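Side-chain contacts in probable AP endonuclease (African swine fever virus, PDB 6KI3), which cleaves DNA on the 5' side of abasic sites as a zinc-dependent repair endonuclease and also trims mismatched 3' ends as a proofreading exonuclease: residues Cys25-Ile30 with Leu70-Lys75; Val49-Pro54 with Leu107-Val112; Leu121-Pro126 with Pro149-His154; Glu166-Ile171 with Lys177-Cys182. All coordinates share one frame; numbering follows the deposited sequence.

Contact 1 of 4, residues Cys25-Ile30 with Leu70-Lys75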
# COMPACT_ATOMS: atom_id res chain seq x y z
N CYS A 25 1.00 -20.85 6.38
CA CYS A 25 -0.23 -20.39 5.75
C CYS A 25 -0.01 -19.16 4.87
O CYS A 25 -0.65 -19.03 3.82
CB CYS A 25 -1.29 -20.10 6.81
SG CYS A 25 -1.85 -21.59 7.66
N ILE A 26 0.88 -18.25 5.26
CA ILE A 26 1.11 -17.05 4.46
C ILE A 26 1.78 -17.41 3.14
O ILE A 26 1.36 -16.97 2.07
CB ILE A 26 1.94 -16.02 5.25
CG1 ILE A 26 1.21 -15.62 6.54
CG2 ILE A 26 2.22 -14.80 4.39
CD1 ILE A 26 1.96 -14.61 7.37
N THR A 27 2.84 -18.22 3.21
CA THR A 27 3.53 -18.64 1.99
C THR A 27 2.61 -19.48 1.11
O THR A 27 2.65 -19.37 -0.12
CB THR A 27 4.79 -19.43 2.34
OG1 THR A 27 5.55 -18.70 3.32
CG2 THR A 27 5.65 -19.64 1.11
N ASN A 28 1.79 -20.34 1.72
CA ASN A 28 0.83 -21.13 0.95
C ASN A 28 -0.17 -20.22 0.24
O ASN A 28 -0.51 -20.47 -0.93
CB ASN A 28 0.10 -22.10 1.88
CG ASN A 28 -1.11 -22.75 1.22
OD1 ASN A 28 -2.24 -22.29 1.38
ND2 ASN A 28 -0.87 -23.82 0.47
N SER A 29 -0.64 -19.18 0.91
CA SER A 29 -1.57 -18.25 0.28
C SER A 29 -0.92 -17.51 -0.88
O SER A 29 -1.53 -17.33 -1.94
CB SER A 29 -2.10 -17.25 1.32
OG SER A 29 -1.04 -16.47 1.86
N ILE A 30 0.34 -17.09 -0.70
CA ILE A 30 1.05 -16.41 -1.78
C ILE A 30 1.29 -17.37 -2.94
O ILE A 30 1.23 -16.97 -4.11
CB ILE A 30 2.37 -15.82 -1.24
CG1 ILE A 30 2.07 -14.64 -0.32
CG2 ILE A 30 3.29 -15.40 -2.38
CD1 ILE A 30 3.30 -14.04 0.31
N LEU A 70 10.73 -16.64 2.68
CA LEU A 70 11.96 -16.12 2.08
C LEU A 70 12.30 -16.86 0.80
O LEU A 70 12.68 -16.25 -0.21
CB LEU A 70 13.11 -16.20 3.08
CG LEU A 70 14.46 -15.71 2.56
CD1 LEU A 70 14.42 -14.21 2.32
CD2 LEU A 70 15.57 -16.07 3.54
N LYS A 71 12.18 -18.19 0.81
CA LYS A 71 12.43 -18.98 -0.39
C LYS A 71 11.43 -18.63 -1.49
O LYS A 71 11.80 -18.51 -2.66
CB LYS A 71 12.37 -20.47 -0.07
CG LYS A 71 13.48 -20.95 0.86
CD LYS A 71 13.09 -22.25 1.55
CE LYS A 71 12.71 -23.32 0.54
NZ LYS A 71 12.22 -24.56 1.21
N MET A 72 10.15 -18.47 -1.12
CA MET A 72 9.13 -18.10 -2.10
C MET A 72 9.42 -16.74 -2.72
O MET A 72 9.29 -16.56 -3.93
CB MET A 72 7.76 -18.10 -1.44
CG MET A 72 6.65 -17.54 -2.31
SD MET A 72 6.20 -18.63 -3.67
CE MET A 72 5.57 -20.04 -2.76
N ILE A 73 9.82 -15.77 -1.89
CA ILE A 73 10.09 -14.42 -2.39
C ILE A 73 11.27 -14.43 -3.35
O ILE A 73 11.24 -13.77 -4.40
CB ILE A 73 10.31 -13.45 -1.21
CG1 ILE A 73 8.99 -13.17 -0.50
CG2 ILE A 73 10.95 -12.16 -1.69
CD1 ILE A 73 9.11 -12.24 0.69
N VAL A 74 12.32 -15.18 -3.02
CA VAL A 74 13.49 -15.23 -3.89
C VAL A 74 13.19 -15.99 -5.17
O VAL A 74 13.57 -15.55 -6.27
CB VAL A 74 14.68 -15.85 -3.13
CG1 VAL A 74 15.86 -16.05 -4.07
CG2 VAL A 74 15.08 -14.97 -1.96
N LYS A 75 12.48 -17.12 -5.07
CA LYS A 75 12.24 -17.96 -6.23
C LYS A 75 11.50 -17.20 -7.33
O LYS A 75 11.92 -17.21 -8.49
CB LYS A 75 11.44 -19.20 -5.81
CG LYS A 75 10.92 -20.03 -6.98
CD LYS A 75 9.98 -21.12 -6.50
CE LYS A 75 9.45 -21.95 -7.65

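Contact 2 of 4, residues Val49-Pro54 with Leu107-Val112. With nucleotides of chain C.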
# COMPACT_ATOMS: atom_id res chain seq x y z
N VAL A 49 0.80 -8.38 2.48
CA VAL A 49 0.31 -9.31 3.49
C VAL A 49 0.37 -8.65 4.86
O VAL A 49 1.09 -7.68 5.08
CB VAL A 49 1.10 -10.63 3.51
CG1 VAL A 49 0.85 -11.44 2.24
CG2 VAL A 49 2.59 -10.35 3.68
N PHE A 50 -0.41 -9.21 5.79
CA PHE A 50 -0.28 -8.91 7.21
C PHE A 50 0.55 -10.01 7.85
O PHE A 50 0.17 -11.19 7.82
CB PHE A 50 -1.65 -8.84 7.90
CG PHE A 50 -2.45 -7.62 7.56
CD1 PHE A 50 -2.07 -6.37 8.03
CD2 PHE A 50 -3.61 -7.72 6.80
CE1 PHE A 50 -2.82 -5.25 7.73
CE2 PHE A 50 -4.36 -6.60 6.50
CZ PHE A 50 -3.96 -5.36 6.96
N ILE A 51 1.71 -9.64 8.42
CA ILE A 51 2.45 -10.59 9.24
C ILE A 51 2.05 -10.49 10.71
O ILE A 51 2.47 -11.34 11.51
CB ILE A 51 3.98 -10.38 9.12
CG1 ILE A 51 4.39 -9.03 9.70
CG2 ILE A 51 4.41 -10.50 7.66
CD1 ILE A 51 5.87 -8.75 9.60
N ALA A 52 1.24 -9.50 11.07
CA ALA A 52 0.77 -9.34 12.44
C ALA A 52 -0.59 -8.65 12.40
O ALA A 52 -0.93 -7.95 11.45
CB ALA A 52 1.75 -8.53 13.29
N GLY A 53 -1.37 -8.88 13.45
CA GLY A 53 -2.67 -8.23 13.59
C GLY A 53 -3.73 -8.72 12.63
O GLY A 53 -3.99 -9.93 12.54
N PRO A 54 -4.37 -7.79 11.89
CA PRO A 54 -4.09 -6.35 11.95
C PRO A 54 -4.81 -5.62 13.07
O PRO A 54 -4.62 -4.41 13.23
CB PRO A 54 -4.59 -5.86 10.59
CG PRO A 54 -5.74 -6.77 10.29
CD PRO A 54 -5.36 -8.12 10.85
N LEU A 107 12.00 -6.08 12.19
CA LEU A 107 13.01 -7.14 12.24
C LEU A 107 12.53 -8.39 11.50
O LEU A 107 13.31 -9.03 10.79
CB LEU A 107 13.34 -7.47 13.69
N ILE A 108 11.25 -8.74 11.65
CA ILE A 108 10.70 -9.90 10.97
C ILE A 108 10.72 -9.69 9.46
O ILE A 108 10.97 -10.63 8.69
CB ILE A 108 9.28 -10.21 11.49
CG1 ILE A 108 9.34 -10.69 12.94
CG2 ILE A 108 8.59 -11.25 10.62
CD1 ILE A 108 7.98 -10.80 13.60
N CYS A 109 10.45 -8.46 9.01
CA CYS A 109 10.43 -8.18 7.58
C CYS A 109 11.79 -8.47 6.94
O CYS A 109 11.85 -9.04 5.84
CB CYS A 109 10.02 -6.73 7.33
SG CYS A 109 8.28 -6.39 7.64
N LYS A 110 12.88 -8.10 7.61
CA LYS A 110 14.20 -8.36 7.05
C LYS A 110 14.54 -9.84 7.07
O LYS A 110 15.27 -10.32 6.20
CB LYS A 110 15.27 -7.56 7.80
CG LYS A 110 16.63 -7.58 7.13
CD LYS A 110 17.74 -7.95 8.10
CE LYS A 110 18.07 -6.81 9.04
NZ LYS A 110 19.07 -7.20 10.07
N GLU A 111 14.01 -10.58 8.05
CA GLU A 111 14.28 -12.01 8.12
C GLU A 111 13.69 -12.76 6.92
O GLU A 111 14.28 -13.73 6.44
CB GLU A 111 13.74 -12.59 9.42
CG GLU A 111 14.73 -12.58 10.57
N VAL A 112 12.54 -12.31 6.43
CA VAL A 112 11.81 -13.01 5.38
C VAL A 112 11.92 -12.30 4.04
O VAL A 112 11.29 -12.72 3.07
CB VAL A 112 10.34 -13.22 5.77
CG1 VAL A 112 10.25 -13.96 7.09
CG2 VAL A 112 9.62 -11.89 5.85
P DC C 2 -9.10 -5.24 5.96
OP1 DC C 2 -10.46 -5.69 5.59
OP2 DC C 2 -8.91 -3.93 6.63
O5' DC C 2 -8.43 -6.35 6.90
C5' DC C 2 -8.52 -7.72 6.54
C4' DC C 2 -7.59 -8.55 7.40
O4' DC C 2 -8.04 -8.50 8.78
C3' DC C 2 -7.52 -10.03 7.04
O3' DC C 2 -6.21 -10.52 7.32
C2' DC C 2 -8.57 -10.65 7.97
C1' DC C 2 -8.43 -9.79 9.22
N1 DC C 2 -9.70 -9.65 9.99
C2 DC C 2 -9.65 -9.61 11.39
O2 DC C 2 -8.56 -9.70 11.97
N3 DC C 2 -10.82 -9.48 12.08
C4 DC C 2 -11.97 -9.39 11.42
N4 DC C 2 -13.09 -9.26 12.14
C5 DC C 2 -12.04 -9.42 10.00
C6 DC C 2 -10.88 -9.55 9.33
O5' 3DR C 1 -6.81 -0.89 3.50
P 3DR C 1 -6.56 0.63 3.96
OP1 3DR C 1 -5.48 0.52 5.00
OP2 3DR C 1 -6.15 1.32 2.68
OP3 3DR C 1 -7.90 1.07 4.51
C2' 3DR C 1 -6.01 -5.23 3.70
C5' 3DR C 1 -6.82 -1.96 4.45
C4' 3DR C 1 -7.33 -3.21 3.75
O4' 3DR C 1 -6.70 -3.32 2.47
C1' 3DR C 1 -6.08 -4.60 2.32
C3' 3DR C 1 -7.03 -4.47 4.53
O3' 3DR C 1 -8.21 -5.26 4.63
P DG C 3 -5.77 -12.00 6.88
OP1 DG C 3 -4.47 -11.87 6.18
OP2 DG C 3 -6.90 -12.67 6.21
O5' DG C 3 -5.50 -12.72 8.28
C5' DG C 3 -4.73 -12.05 9.26
C4' DG C 3 -4.80 -12.78 10.59
O4' DG C 3 -6.03 -12.42 11.28
C3' DG C 3 -4.80 -14.31 10.49
O3' DG C 3 -4.00 -14.83 11.54
C2' DG C 3 -6.27 -14.66 10.68
C1' DG C 3 -6.71 -13.60 11.66
N9 DG C 3 -8.15 -13.32 11.62
C8 DG C 3 -8.96 -13.29 10.51
N7 DG C 3 -10.20 -13.01 10.79
C5 DG C 3 -10.22 -12.84 12.17
C6 DG C 3 -11.29 -12.53 13.03
O6 DG C 3 -12.48 -12.33 12.74
N1 DG C 3 -10.88 -12.46 14.36
C2 DG C 3 -9.59 -12.66 14.80
N2 DG C 3 -9.38 -12.55 16.12
N3 DG C 3 -8.57 -12.96 13.99
C4 DG C 3 -8.96 -13.03 12.70

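Contact 3 of 4, residues Leu121-Pro126 with Pro149-His154. With nucleotides of chain D.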
# COMPACT_ATOMS: atom_id res chain seq x y z
N LEU A 121 -0.62 7.19 8.53
CA LEU A 121 -0.43 8.53 9.07
C LEU A 121 -1.64 8.93 9.90
O LEU A 121 -2.78 8.60 9.57
CB LEU A 121 -0.22 9.54 7.94
CG LEU A 121 1.13 9.49 7.21
CD1 LEU A 121 1.10 10.41 6.00
CD2 LEU A 121 2.25 9.88 8.16
N GLY A 122 -1.38 9.65 10.99
CA GLY A 122 -2.45 10.16 11.82
C GLY A 122 -2.89 11.54 11.38
O GLY A 122 -2.23 12.23 10.60
N ALA A 123 -4.04 11.95 11.91
CA ALA A 123 -4.56 13.29 11.64
C ALA A 123 -3.95 14.29 12.62
O ALA A 123 -4.67 15.06 13.26
CB ALA A 123 -6.09 13.30 11.73
N VAL A 124 -2.62 14.26 12.74
CA VAL A 124 -1.92 15.10 13.71
C VAL A 124 -0.89 15.95 12.98
O VAL A 124 -0.72 15.85 11.76
CB VAL A 124 -1.25 14.24 14.80
CG1 VAL A 124 -2.30 13.45 15.57
CG2 VAL A 124 -0.22 13.30 14.19
N GLU A 125 -0.19 16.80 13.73
CA GLU A 125 0.79 17.69 13.15
C GLU A 125 2.03 16.91 12.71
O GLU A 125 2.35 15.86 13.28
CB GLU A 125 1.19 18.78 14.15
N PRO A 126 2.75 17.40 11.70
CA PRO A 126 3.96 16.69 11.25
C PRO A 126 5.04 16.61 12.32
O PRO A 126 5.86 15.69 12.29
CB PRO A 126 4.43 17.51 10.04
CG PRO A 126 3.22 18.29 9.61
CD PRO A 126 2.47 18.58 10.86
N PRO A 149 -3.64 9.01 4.73
CA PRO A 149 -4.84 8.61 5.46
C PRO A 149 -6.11 9.22 4.89
O PRO A 149 -6.09 9.85 3.83
CB PRO A 149 -4.57 9.12 6.88
CG PRO A 149 -3.76 10.35 6.65
CD PRO A 149 -2.91 10.09 5.43
N HIS A 150 -7.23 9.04 5.59
CA HIS A 150 -8.51 9.60 5.19
C HIS A 150 -9.21 10.17 6.41
O HIS A 150 -9.37 9.48 7.41
CB HIS A 150 -9.38 8.54 4.50
CG HIS A 150 -9.67 7.35 5.37
ND1 HIS A 150 -10.76 7.30 6.22
CD2 HIS A 150 -9.01 6.18 5.52
CE1 HIS A 150 -10.75 6.14 6.85
NE2 HIS A 150 -9.70 5.45 6.45
N ASN A 151 -9.60 11.44 6.33
CA ASN A 151 -10.44 12.05 7.35
C ASN A 151 -11.15 13.25 6.73
O ASN A 151 -10.87 13.65 5.60
CB ASN A 151 -9.64 12.45 8.60
CG ASN A 151 -8.72 13.65 8.36
OD1 ASN A 151 -9.18 14.78 8.18
ND2 ASN A 151 -7.42 13.40 8.41
N LYS A 152 -12.07 13.82 7.50
CA LYS A 152 -12.88 14.95 7.05
C LYS A 152 -12.68 16.20 7.88
O LYS A 152 -12.48 17.28 7.33
CB LYS A 152 -14.37 14.56 7.05
CG LYS A 152 -15.30 15.71 6.72
CD LYS A 152 -16.28 15.33 5.62
CE LYS A 152 -16.83 16.57 4.93
NZ LYS A 152 -16.07 16.89 3.69
N HIS A 153 -12.72 16.08 9.21
CA HIS A 153 -12.79 17.24 10.08
C HIS A 153 -11.43 17.72 10.58
O HIS A 153 -11.36 18.79 11.20
CB HIS A 153 -13.68 16.93 11.29
CG HIS A 153 -15.03 16.39 10.91
ND1 HIS A 153 -15.89 17.07 10.08
CD2 HIS A 153 -15.66 15.24 11.26
CE1 HIS A 153 -17.00 16.36 9.92
NE2 HIS A 153 -16.88 15.25 10.63
N HIS A 154 -10.36 16.97 10.34
CA HIS A 154 -9.05 17.33 10.86
C HIS A 154 -8.27 18.16 9.85
O HIS A 154 -8.46 18.04 8.63
CB HIS A 154 -8.26 16.07 11.24
CG HIS A 154 -8.98 15.18 12.21
ND1 HIS A 154 -8.49 14.92 13.47
CD2 HIS A 154 -10.14 14.50 12.10
CE1 HIS A 154 -9.32 14.10 14.10
NE2 HIS A 154 -10.33 13.84 13.29
P DC D 13 -12.92 12.15 10.73
OP1 DC D 13 -12.78 12.99 9.52
OP2 DC D 13 -12.80 12.77 12.07
O5' DC D 13 -14.32 11.38 10.67
C5' DC D 13 -14.72 10.74 9.46
C4' DC D 13 -15.87 9.78 9.72
O4' DC D 13 -15.45 8.78 10.68
C3' DC D 13 -17.10 10.39 10.34
O3' DC D 13 -17.94 10.93 9.31
C2' DC D 13 -17.77 9.20 11.02
C1' DC D 13 -16.59 8.28 11.35
N1 DC D 13 -16.28 8.20 12.81
C2 DC D 13 -16.75 7.11 13.55
O2 DC D 13 -17.41 6.23 12.98
N3 DC D 13 -16.46 7.04 14.88
C4 DC D 13 -15.75 8.01 15.45
N4 DC D 13 -15.49 7.91 16.76
C5 DC D 13 -15.27 9.13 14.71
C6 DC D 13 -15.56 9.18 13.41
P DA D 12 -8.27 10.04 14.92
OP1 DA D 12 -7.11 10.94 14.75
OP2 DA D 12 -9.08 10.10 16.15
O5' DA D 12 -9.26 10.23 13.68
C5' DA D 12 -8.90 9.75 12.39
C4' DA D 12 -10.14 9.48 11.57
O4' DA D 12 -10.64 8.15 11.87
C3' DA D 12 -11.28 10.45 11.85
O3' DA D 12 -11.83 10.98 10.65
C2' DA D 12 -12.31 9.62 12.62
C1' DA D 12 -12.01 8.20 12.17
N9 DA D 12 -12.28 7.23 13.23
C8 DA D 12 -11.74 7.22 14.48
N7 DA D 12 -12.18 6.24 15.24
C5 DA D 12 -13.08 5.58 14.43
C6 DA D 12 -13.89 4.45 14.65
N6 DA D 12 -13.92 3.77 15.80
N1 DA D 12 -14.68 4.04 13.63
C2 DA D 12 -14.66 4.72 12.48
N3 DA D 12 -13.94 5.80 12.16
C4 DA D 12 -13.16 6.18 13.19
P DG D 14 -19.00 12.09 9.65
OP1 DG D 14 -19.48 12.65 8.37
OP2 DG D 14 -18.39 12.98 10.66
O5' DG D 14 -20.20 11.31 10.36
C5' DG D 14 -20.86 10.25 9.69
C4' DG D 14 -21.66 9.41 10.67
O4' DG D 14 -20.79 8.96 11.73
C3' DG D 14 -22.83 10.13 11.33
O3' DG D 14 -24.04 9.42 11.08
C2' DG D 14 -22.48 10.15 12.82
C1' DG D 14 -21.47 9.02 12.96
N9 DG D 14 -20.49 9.25 14.02
C8 DG D 14 -19.59 10.28 14.10
N7 DG D 14 -18.84 10.23 15.17
C5 DG D 14 -19.27 9.09 15.84
C6 DG D 14 -18.82 8.53 17.05
O6 DG D 14 -17.93 8.94 17.81
N1 DG D 14 -19.52 7.37 17.38
C2 DG D 14 -20.53 6.82 16.61
N2 DG D 14 -21.09 5.70 17.09
N3 DG D 14 -20.96 7.34 15.47
C4 DG D 14 -20.29 8.47 15.14

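Contact 4 of 4, residues Glu166-Ile171 with Lys177-Cys182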
# COMPACT_ATOMS: atom_id res chain seq x y z
N GLU A 166 5.50 19.27 3.33
CA GLU A 166 5.82 19.74 4.64
C GLU A 166 6.29 18.61 5.53
O GLU A 166 7.30 18.72 6.18
CB GLU A 166 4.63 20.46 5.26
CG GLU A 166 4.84 20.94 6.68
CD GLU A 166 3.60 21.40 7.42
OE1 GLU A 166 3.72 21.52 8.62
OE2 GLU A 166 2.52 21.63 6.85
N LEU A 167 5.59 17.48 5.49
CA LEU A 167 5.92 16.35 6.36
C LEU A 167 7.30 15.78 6.04
O LEU A 167 8.15 15.64 6.92
CB LEU A 167 4.85 15.26 6.22
CG LEU A 167 5.23 13.89 6.80
CD1 LEU A 167 5.42 13.98 8.31
CD2 LEU A 167 4.19 12.84 6.45
N PHE A 168 7.54 15.45 4.77
CA PHE A 168 8.78 14.77 4.41
C PHE A 168 10.00 15.68 4.50
O PHE A 168 11.12 15.18 4.64
CB PHE A 168 8.66 14.17 3.01
CG PHE A 168 8.07 12.79 3.00
CD1 PHE A 168 6.69 12.61 3.02
CD2 PHE A 168 8.89 11.68 2.98
CE1 PHE A 168 6.15 11.34 3.01
CE2 PHE A 168 8.35 10.40 2.97
CZ PHE A 168 6.98 10.24 2.99
N LEU A 169 9.82 17.00 4.42
CA LEU A 169 10.95 17.90 4.63
C LEU A 169 11.35 17.93 6.10
O LEU A 169 12.54 17.93 6.43
CB LEU A 169 10.63 19.30 4.13
CG LEU A 169 11.82 20.27 4.15
CD1 LEU A 169 12.08 20.82 2.75
CD2 LEU A 169 11.58 21.40 5.14
N ARG A 170 10.36 17.95 7.00
CA ARG A 170 10.65 17.79 8.42
C ARG A 170 11.27 16.43 8.69
O ARG A 170 12.04 16.28 9.65
CB ARG A 170 9.36 17.97 9.23
CG ARG A 170 9.59 18.11 10.72
CD ARG A 170 8.31 18.54 11.42
NE ARG A 170 8.55 18.86 12.82
CZ ARG A 170 8.90 20.07 13.26
NH1 ARG A 170 9.05 21.07 12.40
NH2 ARG A 170 9.09 20.27 14.56
N ILE A 171 10.95 15.42 7.87
CA ILE A 171 11.60 14.13 7.98
C ILE A 171 13.06 14.23 7.57
O ILE A 171 13.96 13.74 8.26
CB ILE A 171 10.85 13.08 7.13
CG1 ILE A 171 9.54 12.68 7.80
CG2 ILE A 171 11.73 11.86 6.88
CD1 ILE A 171 8.77 11.61 7.05
N LYS A 177 16.37 7.90 8.22
CA LYS A 177 16.57 7.12 7.00
C LYS A 177 15.47 6.07 6.83
O LYS A 177 14.74 5.74 7.77
CB LYS A 177 17.94 6.45 7.01
N GLN A 178 15.42 5.51 5.65
CA GLN A 178 14.49 4.45 5.32
C GLN A 178 13.02 4.74 5.52
O GLN A 178 12.30 3.93 6.03
CB GLN A 178 14.91 3.20 6.06
CG GLN A 178 16.39 2.98 5.98
CD GLN A 178 16.75 1.55 5.87
OE1 GLN A 178 17.29 1.12 4.87
NE2 GLN A 178 16.45 0.79 6.87
N ILE A 179 12.62 5.92 5.10
CA ILE A 179 11.23 6.34 5.17
C ILE A 179 10.71 6.51 3.75
O ILE A 179 11.39 7.10 2.90
CB ILE A 179 11.07 7.65 5.98
CG1 ILE A 179 11.64 7.47 7.39
CG2 ILE A 179 9.61 8.07 6.04
CD1 ILE A 179 10.84 6.52 8.25
N GLY A 180 9.52 5.97 3.49
CA GLY A 180 8.91 6.07 2.18
C GLY A 180 7.49 6.60 2.28
O GLY A 180 6.98 6.88 3.37
N LEU A 181 6.86 6.72 1.12
CA LEU A 181 5.50 7.23 0.99
C LEU A 181 4.64 6.19 0.29
O LEU A 181 5.05 5.64 -0.74
CB LEU A 181 5.47 8.55 0.22
CG LEU A 181 4.10 9.04 -0.25
CD1 LEU A 181 3.23 9.42 0.94
CD2 LEU A 181 4.25 10.22 -1.21
N CYS A 182 3.46 5.93 0.84
CA CYS A 182 2.46 5.08 0.21
C CYS A 182 1.25 5.93 -0.13
O CYS A 182 0.61 6.50 0.76
CB CYS A 182 2.06 3.92 1.13
SG CYS A 182 0.85 2.80 0.40

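Contact 1 of 4, residues Cys25-Ile30 with Leu70-Lys75
Residues 25-30 and 70-75 are both helical, and their backbones draw nearest at Thr27 and Met72, whose CA atoms lie 7.0 Å apart. Met72 carries the whole contact from its side, reaching past two side chains that stand one helical turn apart. Its CB meets the methyl of Thr27, with CB to Thr27 CG2 at 3.7 Å. Beyond CB the chain bends at both of its next torsions (chi2 72°, chi3 64°), and this double bend brings the terminal methyl round to the same threonine: Met72 CE lies 3.9 Å from Thr27 CG2 and 4.0 Å from Thr27 O. Met72 thus curls over one side of the Thr27 methyl, touching it with both CB and CE. Met72 CG touches the branch methyl of Ile30, 4.0 Å from Ile30 CG2. Both Thr27 and Ile30 run past the methionine in the opposite sense, so the side chains lie alongside one another.

Helix 25-39 and helix 63-76 belong to the outer layer of the TIM barrel, each following one of the parallel strands in the order strand 6-10, helix 25-39, strand 46-49, helix 63-76, and the contact is made where these two successive helices adjoin. It buries 157 Å², counting both sides.

In Thr27 the hydroxyl stands beside the backbone N while CG2 is anti to it, which separates the methyl given to Met72 from OG1, hydrogen-bonded to Asp65. The other carboxylate oxygen of Asp65 bonds to the backbone N of Ile26. Leu69 also touches Thr27 and Ile30, while Cys25 is tied by a disulfide to Cys21.

Contact 2 of 4, residues Val49-Pro54 with Leu107-Val112
A single methyl group, CD1 of Ile51, makes the whole contact with helix residues 107-112, although it projects from a loop whose neighbouring residues lie against DNA. It meets the branch methyl of Ile108, CD1 to CG2 being 3.8 Å, and the sulfur of Cys109, with CD1 to SG at 3.9 Å. In Ile51, CG1 sits between the backbone N and the carbonyl carbon (chi1 66°), and the extended next torsion carries CD1 outward to the helix. Ile51 and Ile108 pass each other in opposite directions, whereas the Cys109 sulfur, anti to its own carbonyl carbon, approaches the same methyl from the neighbouring residue.

On the DNA side Phe50, Gly53 and Pro54 approach chain C. Pro54, which follows a cis peptide bond, sets its CB over one face of the Phe50 ring, offset toward the rim. Its CG packs against the sugar of DC2 of chain C, 3.3 Å from O4'. Phe50 CE2 comes within 3.5 Å of C2' of the abasic-site analogue 3DR1 of chain C, and C3' of that sugar lies in the ring plane at the edge. Phe50 also meets the rings of His83, a zinc ligand, and Phe10. The loop leaves the C-terminal end of strand 46-49, the end of a TIM barrel where the active site lies, and here it packs against the sugars of the damaged strand in an endonuclease IV-type enzyme.

Contact 3 of 4, residues Leu121-Pro126 with Pro149-His154
Ala123 directs its methyl obliquely at the His154 imidazole, with CB 3.4 Å from ND1 and nearly as close to CG. The first torsion of His154 sets CG anti to the carbonyl carbon (chi1 -56°), and the ring's far side reaches the DNA: OP2 of DC13 of chain D lies in the ring plane at the edge, with a weak bond from His154 NE2, 3.0 Å long and bent to 124°. Asn151 ND2 touches the same alanine methyl at 3.6 Å while donating to Tyr156 O. In an Asx motif, Asn151 OD1 accepts from His154 N, the donor standing above the carbonyl plane; the same oxygen is also bonded by Lys157. Further back, Leu121 and Pro149 cross obliquely, Leu121 CB lying 3.7 Å from Pro149 CD, while Leu121 O sits 3.3 Å from Pro149 CB. His153 contacts the next phosphate, its NE2 donating to OP2 of DG14 of chain D over 2.7 Å at 163°. These are paired loops at the C-terminal ends of adjacent barrel strands, beside the zinc ligands His120 and His187, the typical place for DNA-binding loops in this TIM-barrel nuclease family.

Contact 4 of 4, residues Glu166-Ile171 with Lys177-Cys182
Ile179, at the start of strand 179-184, is the first residue of segment 177-182 to meet helix residues 166-171. Its branch methyl CG2 is the point of contact, lying 3.8 Å from Ile171 CD1 and 4.1 Å from Phe168 CE2. The two isoleucine side chains meet at an oblique angle. In Ile179 that methyl is anti to the backbone N, while CG1 is anti to the carbonyl carbon (chi1 -58°), which puts CG2, and not CG1, against Ile171 and Phe168.

At Gly180 the partner is backbone. The Phe168 ring comes edge-on to this peptide, with CZ 3.4 Å from Gly180 O and the carbonyl carbon lying in the ring plane. Gly180 also pairs through its backbone with Ile144 and Leu146 of strand 143-147, the parallel neighbour in the sheet.

The contact closes a right-handed beta-alpha-beta crossover, the repeating unit of the TIM barrel: strand 143-147 leads into helix 161-174, and the chain then returns along strand 179-184. The short helix and strand segments run nearly antiparallel, at 169°, with axes 10.6 Å apart.

Leu181 comes next on the helix-facing side of the strand, where its CB is 3.6 Å from Phe168 CZ and its CD1 is 4.1 Å from Phe168 CE1. The leucine side chain crosses the phenylalanine at about a right angle. One face of the Phe168 ring is covered near its rim by CD1 of Ile171, one turn further along the same helix, and Val214 and Ile215 also touch the ring. The CB of Cys182 points away from the helix, and its side chain touches Tyr145, Met221 and the zinc ligand His223.

The four contacts form two adjoining pairs. Contacts 1 and 2 have centres 12 Å apart and touch, Ile73 CD1 of contact 1 lying 3.3 Å from Val112 O of contact 2. Contacts 3 and 4, with centres 16 Å apart, meet through Leu121 CD2 and Leu167 CD2 at 3.9 Å and through Pro126 against Glu166. Contacts 1 and 3 lie on opposite sides of the chain's centre, about 35 Å between centres. Contacts 2 and 3 bring loops to the two DNA strands, chain C and chain D respectively; the Pro149 side chain is about 9 Å from a bound zinc ion and that of Ile51 about 14 Å from one.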